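Local coordinates for protein cytochrome P450 RhF (Acinetobacter radioresistens, PDB 6RO8) that binds heme b through a cysteine thiolate as the heme domain of a cytochrome P450, and probably acts as a monooxygenase, at residues Cys95-Met109 and Gln210-Glu222. Sequence-based numbering, arbitrary orientation.
Sequences CPEALKILEKYKYGM and QLEVAEGVGQFWE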
loop_
_atom_site.group_PDB
_atom_site.type_symbol
_atom_site.label_atom_id
_atom_site.label_comp_id
_atom_site.label_asym_id
_atom_site.label_seq_id
_atom_site.Cartn_x
_atom_site.Cartn_y
_atom_site.Cartn_z
ATOM N N CYS A 95 5.789 -21.157 -10.593
ATOM C CA CYS A 95 6.394 -22.314 -11.217
ATOM C C CYS A 95 6.089 -23.550 -10.370
ATOM O O CYS A 95 5.940 -23.450 -9.146
ATOM C CB CYS A 95 7.908 -22.105 -11.417
ATOM S SG CYS A 95 8.398 -21.585 -13.179
ATOM N N PRO A 96 5.935 -24.718 -10.993
ATOM C CA PRO A 96 5.369 -25.879 -10.281
ATOM C C PRO A 96 6.107 -26.284 -9.020
ATOM O O PRO A 96 5.498 -26.840 -8.094
ATOM C CB PRO A 96 5.459 -27.001 -11.332
ATOM C CG PRO A 96 5.417 -26.344 -12.617
ATOM C CD PRO A 96 6.157 -24.995 -12.416
ATOM N N GLU A 97 7.423 -26.082 -8.984
ATOM C CA GLU A 97 8.171 -26.430 -7.785
ATOM C C GLU A 97 7.918 -25.419 -6.664
ATOM O O GLU A 97 8.048 -25.751 -5.479
ATOM C CB GLU A 97 9.661 -26.556 -8.119
ATOM C CG GLU A 97 10.003 -27.676 -9.096
ATOM C CD GLU A 97 9.815 -29.090 -8.524
ATOM O OE1 GLU A 97 9.717 -30.061 -9.320
ATOM O OE2 GLU A 97 9.774 -29.233 -7.282
ATOM N N ALA A 98 7.531 -24.195 -7.005
ATOM C CA ALA A 98 7.068 -23.278 -5.973
ATOM C C ALA A 98 5.735 -23.741 -5.398
ATOM O O ALA A 98 5.486 -23.605 -4.194
ATOM C CB ALA A 98 6.950 -21.865 -6.539
ATOM N N LEU A 99 4.875 -24.306 -6.244
ATOM C CA LEU A 99 3.540 -24.678 -5.803
ATOM C C LEU A 99 3.602 -25.749 -4.725
ATOM O O LEU A 99 2.759 -25.771 -3.818
ATOM C CB LEU A 99 2.710 -25.138 -7.003
ATOM C CG LEU A 99 2.207 -23.971 -7.864
ATOM C CD1 LEU A 99 1.397 -24.441 -9.051
ATOM C CD2 LEU A 99 1.392 -23.004 -7.012
ATOM N N LYS A 100 4.615 -26.611 -4.764
ATOM C CA LYS A 100 4.690 -27.643 -3.749
ATOM C C LYS A 100 5.499 -27.239 -2.535
ATOM O O LYS A 100 5.279 -27.802 -1.455
ATOM C CB LYS A 100 5.268 -28.899 -4.308
ATOM C CG LYS A 100 4.177 -29.768 -4.667
ATOM C CD LYS A 100 3.226 -29.171 -5.783
ATOM C CE LYS A 100 1.880 -29.871 -5.864
ATOM N NZ LYS A 100 2.100 -31.313 -5.688
ATOM N N ILE A 101 6.341 -26.212 -2.647
ATOM C CA ILE A 101 6.881 -25.634 -1.432
ATOM C C ILE A 101 5.716 -25.153 -0.587
ATOM O O ILE A 101 5.559 -25.545 0.578
ATOM C CB ILE A 101 7.884 -24.514 -1.763
ATOM C CG1 ILE A 101 9.195 -25.105 -2.280
ATOM C CG2 ILE A 101 8.113 -23.637 -0.537
ATOM C CD1 ILE A 101 10.024 -24.148 -3.151
ATOM N N LEU A 102 4.794 -24.428 -1.235
ATOM C CA LEU A 102 3.578 -23.965 -0.575
ATOM C C LEU A 102 2.743 -25.133 -0.058
ATOM O O LEU A 102 2.188 -25.060 1.041
ATOM C CB LEU A 102 2.770 -23.103 -1.544
ATOM C CG LEU A 102 3.435 -21.777 -1.949
ATOM C CD1 LEU A 102 2.621 -20.997 -2.981
ATOM C CD2 LEU A 102 3.685 -20.916 -0.726
ATOM N N GLU A 103 2.625 -26.208 -0.846
ATOM C CA GLU A 103 1.893 -27.386 -0.394
ATOM C C GLU A 103 2.504 -27.960 0.877
ATOM O O GLU A 103 1.783 -28.429 1.767
ATOM C CB GLU A 103 1.880 -28.444 -1.499
ATOM C CG GLU A 103 0.672 -28.401 -2.393
ATOM C CD GLU A 103 -0.553 -28.943 -1.710
ATOM O OE1 GLU A 103 -0.402 -29.832 -0.845
ATOM O OE2 GLU A 103 -1.662 -28.472 -2.033
ATOM N N LYS A 104 3.840 -27.947 0.970
ATOM C CA LYS A 104 4.512 -28.420 2.175
ATOM C C LYS A 104 4.040 -27.646 3.397
ATOM O O LYS A 104 3.822 -28.229 4.463
ATOM C CB LYS A 104 6.031 -28.310 2.012
ATOM C CG LYS A 104 6.825 -28.715 3.261
ATOM C CD LYS A 104 7.863 -27.656 3.687
ATOM C CE LYS A 104 8.621 -28.080 4.970
ATOM N NZ LYS A 104 7.955 -27.637 6.251
ATOM N N TYR A 105 3.863 -26.334 3.262
ATOM C CA TYR A 105 3.365 -25.507 4.349
ATOM C C TYR A 105 1.840 -25.485 4.429
ATOM O O TYR A 105 1.291 -24.731 5.239
ATOM C CB TYR A 105 3.919 -24.079 4.219
ATOM C CG TYR A 105 5.417 -24.035 4.427
ATOM C CD1 TYR A 105 5.963 -24.066 5.708
ATOM C CD2 TYR A 105 6.285 -24.003 3.349
ATOM C CE1 TYR A 105 7.328 -24.055 5.905
ATOM C CE2 TYR A 105 7.650 -23.985 3.538
ATOM C CZ TYR A 105 8.168 -24.014 4.817
ATOM O OH TYR A 105 9.534 -24.004 5.003
ATOM N N LYS A 106 1.158 -26.314 3.639
ATOM C CA LYS A 106 -0.302 -26.298 3.524
ATOM C C LYS A 106 -0.824 -24.866 3.453
ATOM O O LYS A 106 -1.720 -24.460 4.193
ATOM C CB LYS A 106 -0.964 -27.072 4.670
ATOM C CG LYS A 106 -0.629 -28.563 4.711
ATOM C CD LYS A 106 -1.266 -29.350 3.567
ATOM C CE LYS A 106 -0.687 -30.779 3.445
ATOM N NZ LYS A 106 -0.270 -31.151 2.051
ATOM N N TYR A 107 -0.236 -24.095 2.544
ATOM C CA TYR A 107 -0.562 -22.679 2.414
ATOM C C TYR A 107 -2.010 -22.509 1.978
ATOM O O TYR A 107 -2.452 -23.115 0.999
ATOM C CB TYR A 107 0.392 -22.040 1.405
ATOM C CG TYR A 107 0.232 -20.570 1.119
ATOM C CD1 TYR A 107 0.695 -19.606 2.014
ATOM C CD2 TYR A 107 -0.304 -20.141 -0.089
ATOM C CE1 TYR A 107 0.589 -18.237 1.727
ATOM C CE2 TYR A 107 -0.420 -18.792 -0.387
ATOM C CZ TYR A 107 0.029 -17.842 0.518
ATOM O OH TYR A 107 -0.092 -16.501 0.204
ATOM N N GLY A 108 -2.752 -21.683 2.709
ATOM C CA GLY A 108 -4.181 -21.631 2.483
ATOM C C GLY A 108 -4.744 -20.233 2.421
ATOM O O GLY A 108 -5.876 -19.989 2.853
ATOM N N MET A 109 -3.970 -19.307 1.883
ATOM C CA MET A 109 -4.413 -17.921 1.824
ATOM C C MET A 109 -5.612 -17.795 0.903
ATOM O O MET A 109 -5.528 -18.140 -0.275
ATOM C CB MET A 109 -3.279 -17.040 1.323
ATOM C CG MET A 109 -3.699 -15.640 1.052
ATOM S SD MET A 109 -3.539 -14.639 2.510
ATOM C CE MET A 109 -4.805 -13.440 2.142
ATOM N N GLN A 210 12.335 -17.505 -7.197
ATOM C CA GLN A 210 10.970 -18.001 -7.047
ATOM C C GLN A 210 10.875 -19.057 -5.951
ATOM O O GLN A 210 9.919 -19.065 -5.162
ATOM C CB GLN A 210 10.462 -18.547 -8.385
ATOM C CG GLN A 210 10.064 -17.446 -9.367
ATOM C CD GLN A 210 9.818 -17.961 -10.777
ATOM O OE1 GLN A 210 9.611 -19.158 -10.985
ATOM N NE2 GLN A 210 9.860 -17.057 -11.758
ATOM N N LEU A 211 11.869 -19.937 -5.862
ATOM C CA LEU A 211 11.850 -20.940 -4.804
ATOM C C LEU A 211 12.015 -20.295 -3.432
ATOM O O LEU A 211 11.247 -20.583 -2.507
ATOM C CB LEU A 211 12.938 -21.976 -5.055
ATOM C CG LEU A 211 12.490 -23.219 -5.816
ATOM C CD1 LEU A 211 11.514 -22.867 -6.927
ATOM C CD2 LEU A 211 13.704 -23.944 -6.382
ATOM N N GLU A 212 13.018 -19.422 -3.280
ATOM C CA GLU A 212 13.225 -18.739 -2.007
ATOM C C GLU A 212 11.978 -17.989 -1.591
ATOM O O GLU A 212 11.561 -18.056 -0.430
ATOM C CB GLU A 212 14.397 -17.766 -2.108
ATOM C CG GLU A 212 15.551 -18.267 -2.955
ATOM C CD GLU A 212 16.731 -17.314 -2.940
ATOM O OE1 GLU A 212 17.820 -17.716 -3.410
ATOM O OE2 GLU A 212 16.562 -16.166 -2.459
ATOM N N VAL A 213 11.367 -17.266 -2.531
ATOM C CA VAL A 213 10.160 -16.505 -2.219
ATOM C C VAL A 213 9.048 -17.440 -1.767
ATOM O O VAL A 213 8.323 -17.145 -0.804
ATOM C CB VAL A 213 9.728 -15.649 -3.425
ATOM C CG1 VAL A 213 8.548 -14.800 -3.048
ATOM C CG2 VAL A 213 10.873 -14.759 -3.885
ATOM N N ALA A 214 8.900 -18.584 -2.450
ATOM C CA ALA A 214 7.891 -19.560 -2.053
ATOM C C ALA A 214 8.149 -20.067 -0.640
ATOM O O ALA A 214 7.236 -20.099 0.197
ATOM C CB ALA A 214 7.851 -20.716 -3.051
ATOM N N GLU A 215 9.391 -20.477 -0.359
ATOM C CA GLU A 215 9.783 -20.797 1.010
ATOM C C GLU A 215 9.404 -19.670 1.970
ATOM O O GLU A 215 8.730 -19.898 2.982
ATOM C CB GLU A 215 11.284 -21.076 1.067
ATOM C CG GLU A 215 11.635 -22.543 0.882
ATOM C CD GLU A 215 11.119 -23.406 2.021
ATOM O OE1 GLU A 215 10.780 -22.847 3.087
ATOM O OE2 GLU A 215 11.045 -24.642 1.850
ATOM N N GLY A 216 9.806 -18.435 1.647
ATOM C CA GLY A 216 9.492 -17.311 2.517
ATOM C C GLY A 216 8.004 -17.140 2.736
ATOM O O GLY A 216 7.541 -16.984 3.869
ATOM N N VAL A 217 7.233 -17.168 1.651
ATOM C CA VAL A 217 5.780 -17.071 1.755
ATOM C C VAL A 217 5.227 -18.227 2.585
ATOM O O VAL A 217 4.375 -18.031 3.463
ATOM C CB VAL A 217 5.166 -17.021 0.342
ATOM C CG1 VAL A 217 3.670 -17.292 0.374
ATOM C CG2 VAL A 217 5.457 -15.675 -0.304
ATOM N N GLY A 218 5.708 -19.447 2.331
ATOM C CA GLY A 218 5.222 -20.590 3.084
ATOM C C GLY A 218 5.488 -20.452 4.570
ATOM O O GLY A 218 4.591 -20.637 5.400
ATOM N N GLN A 219 6.730 -20.119 4.930
ATOM C CA GLN A 219 7.061 -19.925 6.334
ATOM C C GLN A 219 6.213 -18.824 6.950
ATOM O O GLN A 219 5.690 -18.979 8.059
ATOM C CB GLN A 219 8.540 -19.607 6.475
ATOM C CG GLN A 219 9.440 -20.693 5.930
ATOM C CD GLN A 219 10.891 -20.302 6.017
ATOM O OE1 GLN A 219 11.227 -19.272 6.604
ATOM N NE2 GLN A 219 11.762 -21.105 5.420
ATOM N N PHE A 220 6.068 -17.705 6.241
ATOM C CA PHE A 220 5.160 -16.638 6.655
ATOM C C PHE A 220 3.787 -17.192 7.035
ATOM O O PHE A 220 3.244 -16.863 8.092
ATOM C CB PHE A 220 5.044 -15.613 5.518
ATOM C CG PHE A 220 4.508 -14.274 5.941
ATOM C CD1 PHE A 220 4.247 -13.996 7.277
ATOM C CD2 PHE A 220 4.253 -13.294 4.986
ATOM C CE1 PHE A 220 3.752 -12.764 7.648
ATOM C CE2 PHE A 220 3.771 -12.073 5.350
ATOM C CZ PHE A 220 3.517 -11.806 6.684
ATOM N N TRP A 221 3.210 -18.029 6.178
ATOM C CA TRP A 221 1.938 -18.666 6.499
ATOM C C TRP A 221 2.044 -19.479 7.782
ATOM O O TRP A 221 1.196 -19.368 8.676
ATOM C CB TRP A 221 1.492 -19.562 5.338
ATOM C CG TRP A 221 0.155 -20.194 5.558
ATOM C CD1 TRP A 221 -0.097 -21.478 5.950
ATOM C CD2 TRP A 221 -1.122 -19.566 5.404
ATOM N NE1 TRP A 221 -1.452 -21.686 6.048
ATOM C CE2 TRP A 221 -2.104 -20.529 5.718
ATOM C CE3 TRP A 221 -1.529 -18.286 5.029
ATOM C CZ2 TRP A 221 -3.465 -20.250 5.673
ATOM C CZ3 TRP A 221 -2.882 -18.007 4.987
ATOM C CH2 TRP A 221 -3.835 -18.987 5.308
ATOM N N GLU A 222 3.079 -20.312 7.885
ATOM C CA GLU A 222 3.256 -21.123 9.079
ATOM C C GLU A 222 3.430 -20.259 10.314
ATOM O O GLU A 222 2.837 -20.543 11.362
ATOM C CB GLU A 222 4.455 -22.039 8.906
ATOM C CG GLU A 222 4.561 -23.092 9.961
ATOM C CD GLU A 222 5.582 -24.131 9.585
ATOM O OE1 GLU A 222 6.704 -23.728 9.211
ATOM O OE2 GLU A 222 5.268 -25.342 9.652
#
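Tyr105 lays its ring on helix 207-233 at Gly218, a hollow in a near-parallel pair of helices of the cytochrome P450 fold. Helix 96-104 probably belongs to the region between the B and C helices, judged from helix order, as its partner probably corresponds to the G helix; the axes of helix 96-104 and segment 210-222 run at 20° and come within 8.6 Å. Because Gly218 has no side chain, the ring settles onto bare backbone, with Tyr105 CD2 3.6 Å from Gly218 CA and Gln219 N over the ring centre. Lys104 CD lies against the other face, while the carboxylates of Glu215 and Glu222 stand at the ring edge, turned roughly perpendicular to the ring.

Toward the N-termini smaller side chains meet: Ala98 CB lies 3.8 Å from Ala214 CB. The two branches of Ile101 go separate ways: CD1 rests on Leu211 CG, and CG2, anti to the backbone N, reaches the backbone between Ala214 and Glu215. Leu102 CD2 touches Val217 CG1.

A Schellman motif with Lys106 at positive phi ends helix 96-104 and folds the chain back over Trp221. Tyr107 CA sits 3.9 Å from the centroid of the Trp221 five-membered ring, a CH-pi contact, and Gly108 N lies over the same face. His261 of helix 257-270 also stacks with Trp221. The Tyr107 ring directs CE1 at Val217 CG1, 3.5 Å away.

Glu215 OE1 accepts two bonds, one from Gln219 NE2 and a shorter one from Tyr105 OH, 2.6 Å to Glu215 OE1 on its syn lone pair.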